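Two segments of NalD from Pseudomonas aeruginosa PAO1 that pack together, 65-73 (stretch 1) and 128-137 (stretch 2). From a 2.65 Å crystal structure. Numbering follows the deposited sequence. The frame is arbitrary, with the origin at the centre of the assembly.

Stretch 1, residues 65-73: VRLPPEQLT
Stretch 2 (128-137) RNNAFVQMFI

Stretch 2 is helical throughout (128-137), with phi/psi near -62/-44 and i to i+4 bonds from Phe132 N to Arg128 O (3.1 Å) through Ile137 N to Val133 O (2.9 Å). In stretch 1, Arg66, Leu67 and Pro68 are extended, with phi/psi of -93/138, -72/131 and -71/148, after Val65 at -119/-7. The chain turns helical at Pro69 (-46/-38), with Pro68 at the N-cap position. The first turn is loosely bonded, since Gln71 N to Pro68 O (3.0 Å) and Leu72 N to Pro68 O (3.4 Å) are both weak; Thr73 N to Pro69 O (3.1 Å) is regular.

Register is set by two CA-CA distances of 8.0 Å, Pro69 CA to Met135 CA and Leu72 CA to Phe136 CA. Both segments therefore advance in the same sense: Arg66 lies by Asn129 and Phe132, Pro69 by Met135, Leu72 by Phe136. No hydrogen bond crosses the contact, so its 401 Å² of buried surface rests on packing.

The most extensive packing joins Arg66 and Phe132, each covered over 80 Å². Phe132 is t (chi1 165°, chi2 81°), and its CA-to-CB bond points toward stretch 1. Arg66, its CA-to-CB bond also toward stretch 2, is m, t, t with chi4 128°, and this nearly extended chain carries its aliphatic part across the ring face. Arg66 CD lies 3.7 Å from Phe132 CD1 and 3.9 Å from the centroid of the Phe132 ring, 17° off the normal, a CH-pi contact. The guanidinium has travelled farther: Arg66 CZ is 5.5 Å from the Phe132 ring centroid and 30° off the normal, so any cation-pi attraction is weak at most. At the end of the guanidinium, Arg66 NH2 is 4.3 Å from Asn129 ND2, which lies near the guanidinium plane. Asn129 (chi1 -165°, t) starts sideways, but its end comes nearer. Leu67 contributes backbone: Leu67 O lies at the edge of the Phe132 ring, 3.8 Å from Phe132 CE1.

Pro69, its ring C-gamma exo, places Pro69 CG 3.4 Å from Met135 SE. Residue 135 is selenomethionine; its CA-to-CB bond points toward stretch 1, and with chi1 -178° (t) and chi2 -165° (t) the extended chain places SE against Pro69, before chi3 turns to -77° (m).

Leu72 is buried, and its CA-to-CB bond points toward stretch 2. Its chi1 of -92° is off a well, with chi2 170° (t), and Leu72 CD2 approaches Phe136 CD1 at 4.1 Å. This methyl lies near the plane of the Phe136 ring, at its edge. The CA-to-CB bond of Phe136 (chi1 174°, t; chi2 83°) is sideways.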

# COMPACT_ATOMS: atom_id res chain seq x y z
N VAL A 65 -15.33 5.75 -8.39
CA VAL A 65 -14.12 5.22 -9.02
C VAL A 65 -13.96 3.68 -8.98
O VAL A 65 -13.09 3.11 -9.64
CB VAL A 65 -12.90 5.97 -8.40
CG1 VAL A 65 -11.70 5.07 -8.08
CG2 VAL A 65 -12.53 7.14 -9.29
N ARG A 66 -14.84 2.99 -8.25
CA ARG A 66 -14.82 1.52 -8.12
C ARG A 66 -15.68 0.72 -9.09
O ARG A 66 -16.80 1.08 -9.35
CB ARG A 66 -15.37 1.15 -6.76
CG ARG A 66 -14.42 1.25 -5.60
CD ARG A 66 -15.11 0.65 -4.40
NE ARG A 66 -14.63 1.13 -3.13
CZ ARG A 66 -15.43 1.62 -2.19
NH1 ARG A 66 -16.73 1.70 -2.41
NH2 ARG A 66 -14.93 2.05 -1.05
N LEU A 67 -15.17 -0.39 -9.62
CA LEU A 67 -15.96 -1.26 -10.52
C LEU A 67 -17.02 -1.99 -9.71
O LEU A 67 -16.69 -2.60 -8.68
CB LEU A 67 -15.11 -2.30 -11.29
CG LEU A 67 -14.45 -1.84 -12.60
CD1 LEU A 67 -13.33 -2.78 -13.02
CD2 LEU A 67 -15.48 -1.70 -13.71
N PRO A 68 -18.29 -1.96 -10.16
CA PRO A 68 -19.32 -2.72 -9.45
C PRO A 68 -19.14 -4.25 -9.64
O PRO A 68 -18.68 -4.67 -10.70
CB PRO A 68 -20.63 -2.23 -10.07
CG PRO A 68 -20.26 -1.74 -11.43
CD PRO A 68 -18.83 -1.29 -11.36
N PRO A 69 -19.52 -5.05 -8.63
CA PRO A 69 -19.38 -6.53 -8.62
C PRO A 69 -19.83 -7.24 -9.90
O PRO A 69 -19.20 -8.21 -10.32
CB PRO A 69 -20.29 -6.95 -7.46
CG PRO A 69 -20.30 -5.78 -6.56
CD PRO A 69 -20.15 -4.56 -7.39
N GLU A 70 -20.92 -6.74 -10.49
CA GLU A 70 -21.54 -7.35 -11.67
C GLU A 70 -20.62 -7.26 -12.89
O GLU A 70 -20.53 -8.21 -13.67
CB GLU A 70 -22.90 -6.68 -12.01
N GLN A 71 -19.93 -6.13 -13.04
CA GLN A 71 -18.98 -5.92 -14.15
C GLN A 71 -17.71 -6.75 -14.04
O GLN A 71 -17.23 -7.28 -15.04
CB GLN A 71 -18.59 -4.44 -14.31
CG GLN A 71 -19.54 -3.68 -15.22
CD GLN A 71 -19.35 -2.18 -15.23
OE1 GLN A 71 -18.33 -1.64 -14.79
NE2 GLN A 71 -20.35 -1.48 -15.71
N LEU A 72 -17.17 -6.82 -12.82
CA LEU A 72 -16.03 -7.69 -12.51
C LEU A 72 -16.29 -9.14 -12.93
O LEU A 72 -15.54 -9.71 -13.73
CB LEU A 72 -15.70 -7.65 -11.00
CG LEU A 72 -14.66 -6.63 -10.51
CD1 LEU A 72 -14.65 -6.58 -8.98
CD2 LEU A 72 -13.28 -6.99 -11.03
N THR A 73 -17.37 -9.70 -12.39
CA THR A 73 -17.78 -11.09 -12.65
C THR A 73 -17.97 -11.36 -14.14
O THR A 73 -17.40 -12.30 -14.69
CB THR A 73 -19.10 -11.45 -11.94
OG1 THR A 73 -20.03 -10.37 -12.05
CG2 THR A 73 -18.87 -11.74 -10.48
N ARG A 128 -15.99 -1.03 4.44
CA ARG A 128 -16.45 -1.19 3.05
C ARG A 128 -15.29 -1.32 2.05
O ARG A 128 -15.41 -2.02 1.03
CB ARG A 128 -17.42 -0.07 2.65
CG ARG A 128 -18.86 -0.53 2.78
CD ARG A 128 -19.86 0.59 2.52
NE ARG A 128 -21.18 0.27 3.04
CZ ARG A 128 -22.23 1.10 3.04
NH1 ARG A 128 -22.15 2.33 2.52
NH2 ARG A 128 -23.39 0.69 3.56
N ASN A 129 -14.16 -0.68 2.36
CA ASN A 129 -12.95 -0.89 1.57
C ASN A 129 -12.49 -2.35 1.62
O ASN A 129 -12.24 -2.99 0.60
CB ASN A 129 -11.80 0.01 2.02
CG ASN A 129 -10.68 0.08 1.01
OD1 ASN A 129 -9.55 -0.27 1.32
ND2 ASN A 129 -11.01 0.46 -0.23
N ASN A 130 -12.38 -2.87 2.84
CA ASN A 130 -12.07 -4.29 3.07
C ASN A 130 -13.01 -5.22 2.32
O ASN A 130 -12.57 -6.20 1.72
CB ASN A 130 -12.12 -4.65 4.56
CG ASN A 130 -10.92 -4.12 5.32
OD1 ASN A 130 -9.88 -3.85 4.74
ND2 ASN A 130 -11.05 -4.00 6.63
N ALA A 131 -14.29 -4.91 2.37
CA ALA A 131 -15.32 -5.73 1.70
C ALA A 131 -15.11 -5.79 0.18
O ALA A 131 -15.21 -6.86 -0.42
CB ALA A 131 -16.70 -5.20 2.02
N PHE A 132 -14.80 -4.64 -0.41
CA PHE A 132 -14.51 -4.56 -1.86
C PHE A 132 -13.28 -5.37 -2.27
O PHE A 132 -13.29 -6.09 -3.27
CB PHE A 132 -14.38 -3.09 -2.27
CG PHE A 132 -13.76 -2.88 -3.62
CD1 PHE A 132 -14.53 -3.01 -4.78
CD2 PHE A 132 -12.41 -2.55 -3.75
CE1 PHE A 132 -13.96 -2.82 -6.03
CE2 PHE A 132 -11.84 -2.35 -4.99
CZ PHE A 132 -12.61 -2.49 -6.13
N VAL A 133 -12.21 -5.25 -1.49
CA VAL A 133 -10.98 -6.04 -1.72
C VAL A 133 -11.26 -7.52 -1.52
O VAL A 133 -10.85 -8.37 -2.33
CB VAL A 133 -9.83 -5.62 -0.78
CG1 VAL A 133 -8.64 -6.55 -0.95
CG2 VAL A 133 -9.41 -4.19 -1.06
N GLN A 134 -11.92 -7.83 -0.41
CA GLN A 134 -12.29 -9.21 -0.08
C GLN A 134 -13.02 -9.88 -1.24
O GLN A 134 -12.83 -11.07 -1.51
CB GLN A 134 -13.14 -9.27 1.19
CG GLN A 134 -13.30 -10.67 1.78
CD GLN A 134 -11.97 -11.28 2.20
OE1 GLN A 134 -11.21 -10.67 2.96
NE2 GLN A 134 -11.69 -12.49 1.71
N MSE A 135 -13.85 -9.10 -1.91
CA MSE A 135 -14.65 -9.61 -3.02
C MSE A 135 -13.80 -9.88 -4.23
O MSE A 135 -13.90 -10.95 -4.82
CB MSE A 135 -15.73 -8.57 -3.30
CG MSE A 135 -16.64 -9.02 -4.41
SE MSE A 135 -17.75 -7.58 -5.17
CE MSE A 135 -19.14 -7.42 -3.69
N PHE A 136 -12.98 -8.91 -4.62
CA PHE A 136 -12.05 -9.11 -5.74
C PHE A 136 -11.18 -10.36 -5.54
O PHE A 136 -10.99 -11.16 -6.45
CB PHE A 136 -11.14 -7.88 -5.93
CG PHE A 136 -10.07 -8.09 -6.97
CD1 PHE A 136 -10.37 -7.91 -8.32
CD2 PHE A 136 -8.79 -8.49 -6.62
CE1 PHE A 136 -9.40 -8.11 -9.29
CE2 PHE A 136 -7.81 -8.71 -7.58
CZ PHE A 136 -8.12 -8.52 -8.92
N ILE A 137 -10.66 -10.51 -4.33
CA ILE A 137 -9.85 -11.68 -3.97
C ILE A 137 -10.64 -12.98 -4.09
O ILE A 137 -10.12 -13.98 -4.60
CB ILE A 137 -9.25 -11.52 -2.55
CG1 ILE A 137 -8.14 -10.47 -2.61
CG2 ILE A 137 -8.72 -12.85 -2.03
CD1 ILE A 137 -7.48 -10.15 -1.29